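Local coordinates for extracellular solute-binding protein, family 1 (Trichodesmium erythraeum IMS101, PDB 6G7N), which binds ferric iron and probably serves as the iron-binding component of an ABC transporter, with a fold of the periplasmic binding protein type, at residues T119-A124 and F221-G226; N4-R9 and N49-V54; T79-I84 and P91-F96. All blocks are in the same frame, centred on the assembly; numbering follows the deposited sequence.

The three contacts share one solute-binding chain but no atoms. Contact 1 pins two loops together at one end of the molecule; contact 2 lies on the opposite side of the chain's centre, with its own centre about 38 Å from that of contact 1. Contact 3 is closer to contact 2, about 19 Å between centres and about 9 Å between nearest atoms. Of the three, contact 2 holds residues of the ligand pocket: Ser-8 and Arg-9 line the D-glutamic acid site and Arg-9 the D-alanine site too, whereas the side chain of Tyr-6 stays about 11 Å from D-glutamic acid. The ferric ion is bound by Tyr-141, Tyr-197 and Tyr-198, which also line this pocket.

Contact 1: residues T119-A124 and F221-G226; sequences TYEDLA and FPNQNG
Asn-223 reaches across to the 119-124 segment and joins two loops of the solute-binding fold, one following strand 96-108 and the other running from strand 217-220 to strand 231-239. With CG anti to the carbonyl carbon (chi1 -62°), OD1 of Asn-223 accepts a hydrogen bond from the backbone N of Tyr-120 at 2.9 Å, in the carbonyl plane and on a lone pair. Its ND2 gives an almost straight hydrogen bond (170°) to OE1 of Glu-121, met on the syn side of the carboxylate, with the carboxylate and amide planes 61° apart. One amide thus clamps a backbone N-H and an acid together. The other oxygen of Glu-121, OE2, is held by His-153 and by a salt bridge to Arg-227, so both ends of the carboxylate have partners.

Beside this polar clamp, Pro-222 lies over one face of the buried Tyr-120 ring. CB of Pro-222 sits above the centre of the Tyr-120 ring, 3.9 Å from the centroid, a CH-pi contact, and Pro-222 CG approaches Tyr-120 CE1 at 3.6 Å. Beyond the ring, the Tyr-120 hydroxyl bonds to Arg-103 O and to His-230 N. Further out, a type I turn from Asn-223 to Gly-226 shapes one loop. On the other, Thr-119 makes an ST motif at the start of the 3-10 turn, its OG1 accepting from the backbone N of Asp-122 at 3.0 Å.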
ATOM      1  N   THR A 119      -8.795   7.192  16.366  1.00 10.96           N
ATOM      2  CA  THR A 119      -7.929   6.050  16.171  1.00 10.33           C
ATOM      3  C   THR A 119      -8.633   4.925  15.404  1.00 10.51           C
ATOM      4  O   THR A 119      -9.858   4.869  15.314  1.00 11.29           O
ATOM      5  CB  THR A 119      -7.483   5.476  17.523  1.00 11.17           C
ATOM      6  OG1 THR A 119      -8.654   5.042  18.194  1.00 11.60           O
ATOM      7  CG2 THR A 119      -6.744   6.537  18.373  1.00 11.88           C
ATOM      8  N   TYR A 120      -7.842   3.959  14.923  1.00 10.47           N
ATOM      9  CA  TYR A 120      -8.397   2.724  14.407  1.00 10.93           C
ATOM     10  C   TYR A 120      -9.170   2.002  15.514  1.00  9.97           C
ATOM     11  O   TYR A 120     -10.235   1.423  15.274  1.00 11.07           O
ATOM     12  CB  TYR A 120      -7.304   1.774  13.875  1.00 10.49           C
ATOM     13  CG  TYR A 120      -6.483   2.357  12.736  1.00  9.80           C
ATOM     14  CD1 TYR A 120      -7.009   2.515  11.470  1.00 10.12           C
ATOM     15  CD2 TYR A 120      -5.173   2.770  12.954  1.00 10.08           C
ATOM     16  CE1 TYR A 120      -6.261   3.058  10.420  1.00  9.52           C
ATOM     17  CE2 TYR A 120      -4.424   3.326  11.940  1.00  9.82           C
ATOM     18  CZ  TYR A 120      -4.963   3.488  10.681  1.00  9.60           C
ATOM     19  OH  TYR A 120      -4.197   4.092   9.696  1.00 10.18           O
ATOM     20  N   GLU A 121      -8.642   2.023  16.740  1.00 10.80           N
ATOM     21  CA  GLU A 121      -9.236   1.308  17.855  1.00 10.79           C
ATOM     22  C   GLU A 121     -10.645   1.792  18.133  1.00 11.03           C
ATOM     23  O   GLU A 121     -11.534   0.996  18.457  1.00 11.69           O
ATOM     24  CB  GLU A 121      -8.340   1.437  19.098  1.00 12.02           C
ATOM     25  CG  GLU A 121      -7.038   0.614  18.994  1.00 12.78           C
ATOM     26  CD  GLU A 121      -5.919   1.191  18.107  1.00 11.87           C
ATOM     27  OE1 GLU A 121      -5.990   2.347  17.655  1.00 12.86           O
ATOM     28  OE2 GLU A 121      -4.953   0.417  17.887  1.00 12.81           O
ATOM     29  N   ASP A 122     -10.871   3.097  18.010  1.00 10.51           N
ATOM     30  CA  ASP A 122     -12.169   3.713  18.285  1.00 11.35           C
ATOM     31  C   ASP A 122     -13.261   3.219  17.351  1.00 11.67           C
ATOM     32  O   ASP A 122     -14.457   3.316  17.666  1.00 13.01           O
ATOM     33  CB  ASP A 122     -12.024   5.245  18.184  1.00 13.09           C
ATOM     34  CG  ASP A 122     -13.346   5.999  18.144  1.00 17.36           C
ATOM     35  OD1 ASP A 122     -13.805   6.291  19.229  1.00 18.22           O
ATOM     36  OD2 ASP A 122     -13.857   6.429  17.061  1.00 19.61           O
ATOM     37  N   LEU A 123     -12.884   2.661  16.192  1.00 11.44           N
ATOM     38  CA  LEU A 123     -13.874   2.180  15.230  1.00 12.41           C
ATOM     39  C   LEU A 123     -14.654   0.959  15.704  1.00 12.57           C
ATOM     40  O   LEU A 123     -15.680   0.625  15.101  1.00 13.68           O
ATOM     41  CB  LEU A 123     -13.210   1.881  13.883  1.00 13.06           C
ATOM     42  CG  LEU A 123     -12.482   3.087  13.292  1.00 14.75           C
ATOM     43  CD1 LEU A 123     -11.836   2.689  11.979  1.00 19.02           C
ATOM     44  CD2 LEU A 123     -13.452   4.249  13.117  1.00 18.71           C
ATOM     45  N   ALA A 124     -14.218   0.329  16.799  1.00 12.29           N
ATOM     46  CA  ALA A 124     -14.976  -0.772  17.400  1.00 12.95           C
ATOM     47  C   ALA A 124     -16.022  -0.319  18.399  1.00 13.29           C
ATOM     48  O   ALA A 124     -16.758  -1.162  18.909  1.00 15.91           O
ATOM     49  CB  ALA A 124     -14.001  -1.757  18.071  1.00 14.24           C
ATOM     50  N   PHE A 221      -6.399  10.938   8.946  1.00 11.23           N
ATOM     51  CA  PHE A 221      -5.209  10.131   9.239  1.00 11.06           C
ATOM     52  C   PHE A 221      -5.267   9.716  10.709  1.00 11.07           C
ATOM     53  O   PHE A 221      -5.115  10.562  11.581  1.00 13.19           O
ATOM     54  CB  PHE A 221      -3.948  10.963   8.961  1.00 12.33           C
ATOM     55  CG  PHE A 221      -3.840  11.412   7.522  1.00 12.67           C
ATOM     56  CD1 PHE A 221      -3.571  10.514   6.512  1.00 13.93           C
ATOM     57  CD2 PHE A 221      -4.021  12.737   7.174  1.00 14.21           C
ATOM     58  CE1 PHE A 221      -3.467  10.877   5.185  1.00 14.25           C
ATOM     59  CE2 PHE A 221      -3.932  13.127   5.838  1.00 15.36           C
ATOM     60  CZ  PHE A 221      -3.651  12.200   4.843  1.00 15.36           C
ATOM     61  N   PRO A 222      -5.482   8.412  11.023  1.00 10.69           N
ATOM     62  CA  PRO A 222      -5.749   8.077  12.398  1.00 10.51           C
ATOM     63  C   PRO A 222      -4.493   7.984  13.267  1.00 10.01           C
ATOM     64  O   PRO A 222      -3.356   7.880  12.781  1.00 11.25           O
ATOM     65  CB  PRO A 222      -6.438   6.700  12.295  1.00 11.90           C
ATOM     66  CG  PRO A 222      -6.926   6.614  10.886  1.00 11.75           C
ATOM     67  CD  PRO A 222      -5.836   7.303  10.129  1.00 10.92           C
ATOM     68  N   ASN A 223      -4.743   8.017  14.575  1.00  9.78           N
ATOM     69  CA  ASN A 223      -3.735   7.765  15.609  1.00 10.31           C
ATOM     70  C   ASN A 223      -2.627   8.839  15.643  1.00 10.96           C
ATOM     71  O   ASN A 223      -1.513   8.583  16.113  1.00 11.23           O
ATOM     72  CB  ASN A 223      -3.131   6.342  15.562  1.00 10.42           C
ATOM     73  CG  ASN A 223      -4.162   5.236  15.793  1.00 10.65           C
ATOM     74  OD1 ASN A 223      -5.156   5.140  15.084  1.00 10.47           O
ATOM     75  ND2 ASN A 223      -3.927   4.380  16.815  1.00 11.32           N
ATOM     76  N   GLN A 224      -2.982  10.074  15.282  1.00 11.69           N
ATOM     77  CA  GLN A 224      -2.017  11.171  15.294  1.00 13.41           C
ATOM     78  C   GLN A 224      -1.507  11.555  16.655  1.00 13.66           C
ATOM     79  O   GLN A 224      -0.409  12.094  16.748  1.00 16.16           O
ATOM     80  CB  GLN A 224      -2.615  12.405  14.613  1.00 14.29           C
ATOM     81  CG  GLN A 224      -2.857  12.177  13.131  1.00 15.60           C
ATOM     82  CD  GLN A 224      -1.568  11.918  12.397  1.00 14.26           C
ATOM     83  OE1 GLN A 224      -0.717  12.838  12.264  1.00 16.56           O
ATOM     84  NE2 GLN A 224      -1.349  10.668  11.953  1.00 15.87           N
ATOM     85  N   ASN A 225      -2.310  11.340  17.688  1.00 13.99           N
ATOM     86  CA  ASN A 225      -1.913  11.664  19.037  1.00 14.80           C
ATOM     87  C   ASN A 225      -1.242  10.507  19.740  1.00 15.07           C
ATOM     88  O   ASN A 225      -0.879  10.623  20.902  1.00 17.55           O
ATOM     89  CB  ASN A 225      -3.101  12.211  19.846  1.00 17.40           C
ATOM     90  CG  ASN A 225      -3.593  13.531  19.299  1.00 21.64           C
ATOM     91  OD1 ASN A 225      -2.802  14.355  18.872  1.00 26.56           O
ATOM     92  ND2 ASN A 225      -4.887  13.718  19.276  1.00 28.87           N
ATOM     93  N   GLY A 226      -1.040   9.406  19.016  1.00 12.91           N
ATOM     94  CA  GLY A 226      -0.388   8.206  19.517  1.00 12.60           C
ATOM     95  C   GLY A 226       0.674   7.755  18.553  1.00 11.73           C
ATOM     96  O   GLY A 226       1.608   8.512  18.241  1.00 12.72           O
TER

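Contact 2: residues N4-R9 and N49-V54; sequences NLYSSR and NSPADV
The carbonyl oxygen of Asn-4 is gripped by two successive backbone N-H groups, Asp-53 N at 2.9 Å and Val-54 N at 3.1 Å. The Asp-53 donor lies in the carbonyl plane, while that of Val-54 is tilted from it. Asn-4 is caught at two further points. Its backbone N gives a 2.8 Å hydrogen bond to Asp-53 OD2, which uses its anti lone pair, and its ND2 reaches Pro-51 O at 2.9 Å from above the plane of that carbonyl. Second partners fix the other ends of these groups: Asn-30 ND2 bonds to Asn-4 OD1, and Asn-244 N to Asp-53 OD1.

One residue along, Leu-5 pairs with Val-54 as a parallel bridge. Leu-5 holds CG anti to its backbone N (chi1 173°), and the side chains meet on the same face of the sheet, CD1 of Leu-5 against CG1 of Val-54 at 3.7 Å. The next bond in register runs from Tyr-6 N to Val-54 O at 2.8 Å.

The Tyr-6 ring lies under Ala-52, whose CB stands above the ring centre, 3.5 Å from the centroid in a close CH-pi contact. The Tyr-6 OH touches CG and CD of Pro-51 and is hydrogen-bonded to Glu-46, which also holds Ser-50 OG. An alanine in place of Tyr-6 would probably open a gap beneath the Ala-52 methyl and leave Glu-46 without its phenol partner. Ser-50 OG in turn accepts from Ala-52 N in an ST turn that shapes the approach to the strand.

Strand 2-7, with parallel neighbours 28-33 and 54-58 and helices 15-25 and 36-46 in the crossovers, forms a beta-alpha-beta unit, as in a lobe of periplasmic binding proteins.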
ATOM      1  N   ASN A   4      15.055  -7.080 -17.005  1.00 15.81           N
ATOM      2  CA  ASN A   4      13.695  -7.583 -17.100  1.00 15.59           C
ATOM      3  C   ASN A   4      12.951  -7.261 -15.811  1.00 15.14           C
ATOM      4  O   ASN A   4      13.248  -7.834 -14.756  1.00 16.01           O
ATOM      5  CB  ASN A   4      13.729  -9.079 -17.374  1.00 16.77           C
ATOM      6  CG  ASN A   4      14.436  -9.400 -18.666  1.00 19.54           C
ATOM      7  OD1 ASN A   4      14.134  -8.808 -19.693  1.00 24.05           O
ATOM      8  ND2 ASN A   4      15.396 -10.319 -18.612  1.00 22.87           N
ATOM      9  N   LEU A   5      11.998  -6.336 -15.938  1.00 14.29           N
ATOM     10  CA  LEU A   5      11.164  -5.871 -14.828  1.00 14.14           C
ATOM     11  C   LEU A   5       9.840  -6.612 -14.844  1.00 14.69           C
ATOM     12  O   LEU A   5       9.052  -6.436 -15.780  1.00 15.68           O
ATOM     13  CB  LEU A   5      10.931  -4.381 -15.002  1.00 14.09           C
ATOM     14  CG  LEU A   5       9.951  -3.721 -14.028  1.00 14.16           C
ATOM     15  CD1 LEU A   5      10.319  -3.899 -12.558  1.00 14.49           C
ATOM     16  CD2 LEU A   5       9.737  -2.240 -14.357  1.00 14.87           C
ATOM     17  N   TYR A   6       9.616  -7.451 -13.830  1.00 13.78           N
ATOM     18  CA  TYR A   6       8.322  -8.150 -13.634  1.00 13.62           C
ATOM     19  C   TYR A   6       7.551  -7.313 -12.613  1.00 13.91           C
ATOM     20  O   TYR A   6       7.941  -7.214 -11.457  1.00 14.39           O
ATOM     21  CB  TYR A   6       8.540  -9.550 -13.081  1.00 14.45           C
ATOM     22  CG  TYR A   6       8.941 -10.630 -14.066  1.00 15.75           C
ATOM     23  CD1 TYR A   6       9.888 -10.412 -15.059  1.00 16.41           C
ATOM     24  CD2 TYR A   6       8.420 -11.909 -13.928  1.00 17.26           C
ATOM     25  CE1 TYR A   6      10.269 -11.434 -15.922  1.00 19.18           C
ATOM     26  CE2 TYR A   6       8.808 -12.940 -14.758  1.00 19.41           C
ATOM     27  CZ  TYR A   6       9.728 -12.709 -15.760  1.00 19.38           C
ATOM     28  OH  TYR A   6      10.114 -13.757 -16.575  1.00 24.61           O
ATOM     29  N   SER A   7       6.471  -6.665 -13.043  1.00 13.68           N
ATOM     30  CA  SER A   7       5.760  -5.718 -12.177  1.00 13.51           C
ATOM     31  C   SER A   7       4.254  -5.831 -12.307  1.00 13.80           C
ATOM     32  O   SER A   7       3.717  -5.951 -13.411  1.00 15.53           O
ATOM     33  CB  SER A   7       6.160  -4.286 -12.504  1.00 14.22           C
ATOM     34  OG  SER A   7       5.462  -3.378 -11.671  1.00 15.28           O
ATOM     35  N   SER A   8       3.584  -5.734 -11.160  1.00 13.41           N
ATOM     36  CA  SER A   8       2.129  -5.536 -11.120  1.00 14.67           C
ATOM     37  C   SER A   8       1.702  -4.067 -10.941  1.00 14.67           C
ATOM     38  O   SER A   8       0.512  -3.763 -10.827  1.00 18.84           O
ATOM     39  CB  SER A   8       1.531  -6.396 -10.002  1.00 15.35           C
ATOM     40  OG  SER A   8       1.940  -5.939  -8.726  1.00 16.08           O
ATOM     41  N   ARG A   9       2.691  -3.176 -10.868  1.00 14.46           N
ATOM     42  CA  ARG A   9       2.536  -1.779 -10.390  1.00 14.46           C
ATOM     43  C   ARG A   9       2.820  -0.742 -11.484  1.00 15.02           C
ATOM     44  O   ARG A   9       2.850   0.467 -11.223  1.00 15.93           O
ATOM     45  CB  ARG A   9       3.465  -1.612  -9.149  1.00 14.36           C
ATOM     46  CG  ARG A   9       3.631  -0.220  -8.490  1.00 14.92           C
ATOM     47  CD  ARG A   9       2.348   0.494  -8.096  1.00 14.84           C
ATOM     48  NE  ARG A   9       2.623   1.795  -7.490  1.00 14.39           N
ATOM     49  CZ  ARG A   9       2.976   2.870  -8.185  1.00 14.02           C
ATOM     50  NH1 ARG A   9       3.056   2.839  -9.502  1.00 14.17           N
ATOM     51  NH2 ARG A   9       3.248   4.004  -7.538  1.00 13.78           N
ATOM     52  N   ASN A  49      15.831 -20.805 -14.256  1.00 24.93           N
ATOM     53  CA  ASN A  49      15.722 -20.373 -15.657  1.00 25.62           C
ATOM     54  C   ASN A  49      15.007 -19.036 -15.816  1.00 25.14           C
ATOM     55  O   ASN A  49      14.880 -18.549 -16.938  1.00 30.14           O
ATOM     56  CB  ASN A  49      15.045 -21.458 -16.521  1.00 27.54           C
ATOM     57  CG  ASN A  49      15.795 -22.774 -16.492  1.00 27.94           C
ATOM     58  OD1 ASN A  49      16.982 -22.821 -16.801  1.00 34.97           O
ATOM     59  ND2 ASN A  49      15.126 -23.831 -16.058  1.00 35.17           N
ATOM     60  N   SER A  50      14.575 -18.402 -14.726  1.00 23.67           N
ATOM     61  CA  SER A  50      13.836 -17.147 -14.877  1.00 21.60           C
ATOM     62  C   SER A  50      14.715 -16.001 -15.409  1.00 20.11           C
ATOM     63  O   SER A  50      15.811 -15.758 -14.880  1.00 22.89           O
ATOM     64  CB  SER A  50      13.245 -16.686 -13.557  1.00 20.71           C
ATOM     65  OG  SER A  50      12.444 -15.527 -13.774  1.00 20.50           O
ATOM     66  N   PRO A  51      14.222 -15.256 -16.410  1.00 21.20           N
ATOM     67  CA  PRO A  51      14.949 -14.051 -16.832  1.00 20.34           C
ATOM     68  C   PRO A  51      14.706 -12.836 -15.927  1.00 18.67           C
ATOM     69  O   PRO A  51      15.333 -11.813 -16.138  1.00 20.43           O
ATOM     70  CB  PRO A  51      14.400 -13.758 -18.235  1.00 22.95           C
ATOM     71  CG  PRO A  51      13.079 -14.447 -18.282  1.00 26.76           C
ATOM     72  CD  PRO A  51      13.074 -15.565 -17.286  1.00 22.70           C
ATOM     73  N   ALA A  52      13.815 -12.937 -14.947  1.00 17.38           N
ATOM     74  CA  ALA A  52      13.460 -11.762 -14.155  1.00 15.45           C
ATOM     75  C   ALA A  52      14.671 -11.189 -13.419  1.00 14.84           C
ATOM     76  O   ALA A  52      15.439 -11.904 -12.773  1.00 15.91           O
ATOM     77  CB  ALA A  52      12.349 -12.099 -13.168  1.00 16.85           C
ATOM     78  N   ASP A  53      14.809  -9.864 -13.494  1.00 14.45           N
ATOM     79  CA  ASP A  53      15.855  -9.124 -12.772  1.00 14.23           C
ATOM     80  C   ASP A  53      15.313  -8.378 -11.559  1.00 13.33           C
ATOM     81  O   ASP A  53      15.935  -8.354 -10.499  1.00 13.64           O
ATOM     82  CB  ASP A  53      16.528  -8.101 -13.688  1.00 16.09           C
ATOM     83  CG  ASP A  53      17.440  -8.740 -14.715  1.00 18.44           C
ATOM     84  OD1 ASP A  53      18.396  -9.442 -14.285  1.00 20.66           O
ATOM     85  OD2 ASP A  53      17.234  -8.504 -15.933  1.00 19.96           O
ATOM     86  N   VAL A  54      14.190  -7.690 -11.754  1.00 13.17           N
ATOM     87  CA  VAL A  54      13.535  -6.890 -10.696  1.00 12.73           C
ATOM     88  C   VAL A  54      12.086  -7.326 -10.614  1.00 13.33           C
ATOM     89  O   VAL A  54      11.430  -7.517 -11.651  1.00 14.20           O
ATOM     90  CB  VAL A  54      13.611  -5.386 -11.016  1.00 12.89           C
ATOM     91  CG1 VAL A  54      12.845  -4.563  -9.990  1.00 12.67           C
ATOM     92  CG2 VAL A  54      15.051  -4.928 -11.098  1.00 14.71           C
TER

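Contact 3: residues T79-I84 and P91-F96; sequences TLNNKI and PEKLWF
The Phe-96 ring packs against Leu-80 and Ile-84, joining the short helix 78-83 to the start of the long strand 96-108 within the mixed sheet of the solute-binding fold. This is the compact, buried half of the contact. CD1 of Leu-80 sits over the centre of one ring face, 3.9 Å from the centroid and only 7° off the ring normal, which makes a CH-pi contact. The two side chains cross at about a right angle, and it is the CD1 methyl that makes the face contact. Ile-84, the first residue to leave helical geometry, brings its CD1 to 3.7 Å from CB of Phe-96. Its side chain reaches that far because it is extended at chi2 (175°), which carries CD1 out from the helix end. The same two side chains also touch neighbours, Leu-80 on Leu-252 of helix 245-255 and Ile-84 on Val-256, while the backbone of Phe-96 is hydrogen-bonded to Gly-236 of strand 231-239.

The other half is looser and only partly buried. No hydrogen bond spans the two segments here, and Asn-81 meets Lys-93 through van der Waals contact alone, the side chains crossing at about a right angle. The Asn-81 amide oxygen, OD1, lies near the plane of the Phe-96 ring, at its edge, 4.1 Å from CE2. The Lys-93 chain bends at chi2 and chi4, and the second bend (-68°) turns NZ back to its own segment, where it makes a weak hydrogen bond to Pro-91 O at 3.2 Å. What faces the helix is therefore the aliphatic part of the lysine, with CD and CE of Lys-93 each 3.7 Å from OD1 of Asn-81.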
ATOM      1  N   THR A  79      22.941   3.999  -1.050  1.00 10.90           N
ATOM      2  CA  THR A  79      21.894   4.830  -1.596  1.00 11.08           C
ATOM      3  C   THR A  79      20.493   4.371  -1.161  1.00 10.84           C
ATOM      4  O   THR A  79      19.685   5.163  -0.681  1.00 10.98           O
ATOM      5  CB  THR A  79      22.016   4.895  -3.127  1.00 12.51           C
ATOM      6  OG1 THR A  79      23.246   5.554  -3.438  1.00 15.64           O
ATOM      7  CG2 THR A  79      20.886   5.609  -3.784  1.00 14.08           C
ATOM      8  N   LEU A  80      20.206   3.085  -1.311  1.00 10.08           N
ATOM      9  CA  LEU A  80      18.888   2.598  -0.899  1.00  9.66           C
ATOM     10  C   LEU A  80      18.671   2.787   0.601  1.00  9.17           C
ATOM     11  O   LEU A  80      17.598   3.212   1.033  1.00  9.93           O
ATOM     12  CB  LEU A  80      18.685   1.126  -1.250  1.00 10.19           C
ATOM     13  CG  LEU A  80      18.702   0.774  -2.733  1.00 10.75           C
ATOM     14  CD1 LEU A  80      18.468  -0.704  -2.941  1.00 11.91           C
ATOM     15  CD2 LEU A  80      17.703   1.570  -3.532  1.00 11.63           C
ATOM     16  N   ASN A  81      19.678   2.448   1.407  1.00  8.98           N
ATOM     17  CA  ASN A  81      19.465   2.482   2.826  1.00  9.10           C
ATOM     18  C   ASN A  81      19.353   3.896   3.358  1.00  9.00           C
ATOM     19  O   ASN A  81      18.576   4.171   4.279  1.00  9.49           O
ATOM     20  CB  ASN A  81      20.518   1.701   3.576  1.00  9.49           C
ATOM     21  CG  ASN A  81      20.498   0.217   3.291  1.00 10.34           C
ATOM     22  OD1 ASN A  81      19.500  -0.352   2.832  1.00 11.52           O
ATOM     23  ND2 ASN A  81      21.628  -0.427   3.566  1.00 12.79           N
ATOM     24  N   ASN A  82      20.169   4.802   2.828  1.00  9.29           N
ATOM     25  CA  ASN A  82      20.103   6.179   3.294  1.00  9.46           C
ATOM     26  C   ASN A  82      18.798   6.877   2.848  1.00  9.19           C
ATOM     27  O   ASN A  82      18.209   7.622   3.625  1.00  9.91           O
ATOM     28  CB  ASN A  82      21.323   6.980   2.827  1.00 10.00           C
ATOM     29  CG  ASN A  82      21.280   8.388   3.369  1.00 12.00           C
ATOM     30  OD1 ASN A  82      21.094   8.608   4.575  1.00 12.47           O
ATOM     31  ND2 ASN A  82      21.331   9.378   2.428  1.00 16.21           N
ATOM     32  N   LYS A  83      18.400   6.656   1.610  1.00  8.90           N
ATOM     33  CA  LYS A  83      17.262   7.369   1.064  1.00  9.02           C
ATOM     34  C   LYS A  83      15.901   6.766   1.424  1.00  8.79           C
ATOM     35  O   LYS A  83      14.911   7.501   1.438  1.00  9.48           O
ATOM     36  CB  LYS A  83      17.383   7.500  -0.464  1.00  9.72           C
ATOM     37  CG  LYS A  83      18.581   8.346  -0.905  1.00 11.13           C
ATOM     38  CD  LYS A  83      18.476   9.803  -0.491  1.00 13.19           C
ATOM     39  CE  LYS A  83      19.629  10.619  -1.015  1.00 15.35           C
ATOM     40  NZ  LYS A  83      19.507  12.052  -0.648  1.00 17.97           N
ATOM     41  N   ILE A  84      15.828   5.450   1.649  1.00  8.63           N
ATOM     42  CA  ILE A  84      14.550   4.807   1.988  1.00  8.73           C
ATOM     43  C   ILE A  84      14.481   4.689   3.495  1.00  8.68           C
ATOM     44  O   ILE A  84      15.357   4.084   4.123  1.00  8.74           O
ATOM     45  CB  ILE A  84      14.385   3.460   1.303  1.00  9.01           C
ATOM     46  CG1 ILE A  84      14.493   3.602  -0.209  1.00  9.04           C
ATOM     47  CG2 ILE A  84      13.077   2.832   1.706  1.00  9.45           C
ATOM     48  CD1 ILE A  84      14.458   2.315  -0.984  1.00 10.14           C
ATOM     49  N   PRO A  91      13.984  -5.597   6.772  1.00  9.50           N
ATOM     50  CA  PRO A  91      15.161  -5.697   7.652  1.00 10.88           C
ATOM     51  C   PRO A  91      16.275  -6.572   7.094  1.00 11.66           C
ATOM     52  O   PRO A  91      17.442  -6.365   7.446  1.00 13.64           O
ATOM     53  CB  PRO A  91      14.582  -6.280   8.948  1.00 12.10           C
ATOM     54  CG  PRO A  91      13.177  -5.756   8.944  1.00 12.13           C
ATOM     55  CD  PRO A  91      12.739  -5.875   7.516  1.00 10.87           C
ATOM     56  N   GLU A  92      15.919  -7.510   6.221  1.00 11.35           N
ATOM     57  CA  GLU A  92      16.889  -8.437   5.603  1.00 12.82           C
ATOM     58  C   GLU A  92      17.340  -7.964   4.226  1.00 11.76           C
ATOM     59  O   GLU A  92      18.054  -8.698   3.519  1.00 13.47           O
ATOM     60  CB  GLU A  92      16.282  -9.839   5.495  1.00 16.83           C
ATOM     61  CG  GLU A  92      15.967 -10.501   6.837  1.00 21.10           C
ATOM     62  CD  GLU A  92      15.250 -11.829   6.672  1.00 27.30           C
ATOM     63  OE1 GLU A  92      15.927 -12.843   6.390  1.00 40.87           O
ATOM     64  OE2 GLU A  92      14.003 -11.868   6.804  1.00 31.83           O
ATOM     65  N   LYS A  93      16.908  -6.779   3.799  1.00 10.92           N
ATOM     66  CA  LYS A  93      17.381  -6.171   2.552  1.00 11.09           C
ATOM     67  C   LYS A  93      16.916  -6.905   1.311  1.00  9.93           C
ATOM     68  O   LYS A  93      17.515  -6.800   0.242  1.00 11.37           O
ATOM     69  CB  LYS A  93      18.889  -5.934   2.537  1.00 12.23           C
ATOM     70  CG  LYS A  93      19.432  -5.254   3.785  1.00 13.58           C
ATOM     71  CD  LYS A  93      18.917  -3.824   3.987  1.00 13.59           C
ATOM     72  CE  LYS A  93      19.522  -3.142   5.222  1.00 14.84           C
ATOM     73  NZ  LYS A  93      19.055  -3.764   6.482  1.00 15.15           N
ATOM     74  N   LEU A  94      15.790  -7.595   1.430  1.00 10.26           N
ATOM     75  CA  LEU A  94      15.219  -8.360   0.325  1.00 10.77           C
ATOM     76  C   LEU A  94      14.311  -7.548  -0.595  1.00 10.24           C
ATOM     77  O   LEU A  94      14.117  -7.914  -1.756  1.00 10.78           O
ATOM     78  CB  LEU A  94      14.491  -9.591   0.852  1.00 11.64           C
ATOM     79  CG  LEU A  94      15.408 -10.640   1.480  1.00 14.13           C
ATOM     80  CD1 LEU A  94      14.585 -11.611   2.293  1.00 17.30           C
ATOM     81  CD2 LEU A  94      16.216 -11.374   0.410  1.00 16.25           C
ATOM     82  N   TRP A  95      13.745  -6.458  -0.075  1.00  9.66           N
ATOM     83  CA  TRP A  95      12.846  -5.621  -0.834  1.00  9.60           C
ATOM     84  C   TRP A  95      12.798  -4.260  -0.154  1.00  9.08           C
ATOM     85  O   TRP A  95      13.196  -4.102   1.000  1.00  9.48           O
ATOM     86  CB  TRP A  95      11.434  -6.250  -0.986  1.00  9.69           C
ATOM     87  CG  TRP A  95      10.849  -6.787   0.272  1.00 10.20           C
ATOM     88  CD1 TRP A  95      10.840  -8.114   0.627  1.00 11.12           C
ATOM     89  CD2 TRP A  95      10.220  -6.075   1.350  1.00  9.74           C
ATOM     90  NE1 TRP A  95      10.251  -8.272   1.863  1.00 11.36           N
ATOM     91  CE2 TRP A  95       9.888  -7.033   2.330  1.00 10.15           C
ATOM     92  CE3 TRP A  95       9.945  -4.708   1.602  1.00  9.91           C
ATOM     93  CZ2 TRP A  95       9.306  -6.678   3.533  1.00 11.33           C
ATOM     94  CZ3 TRP A  95       9.384  -4.368   2.800  1.00 10.79           C
ATOM     95  CH2 TRP A  95       9.060  -5.332   3.750  1.00 11.01           C
ATOM     96  N   PHE A  96      12.260  -3.312  -0.903  1.00  8.96           N
ATOM     97  CA  PHE A  96      12.361  -1.884  -0.569  1.00  9.14           C
ATOM     98  C   PHE A  96      11.112  -1.175  -1.046  1.00  9.08           C
ATOM     99  O   PHE A  96      10.641  -1.421  -2.152  1.00 10.04           O
ATOM    100  CB  PHE A  96      13.582  -1.271  -1.304  1.00  9.95           C
ATOM    101  CG  PHE A  96      14.888  -1.954  -0.983  1.00  9.86           C
ATOM    102  CD1 PHE A  96      15.267  -3.107  -1.686  1.00 10.77           C
ATOM    103  CD2 PHE A  96      15.698  -1.531   0.065  1.00 10.16           C
ATOM    104  CE1 PHE A  96      16.423  -3.793  -1.360  1.00 11.50           C
ATOM    105  CE2 PHE A  96      16.851  -2.240   0.394  1.00 10.80           C
ATOM    106  CZ  PHE A  96      17.195  -3.356  -0.317  1.00 11.59           C
TER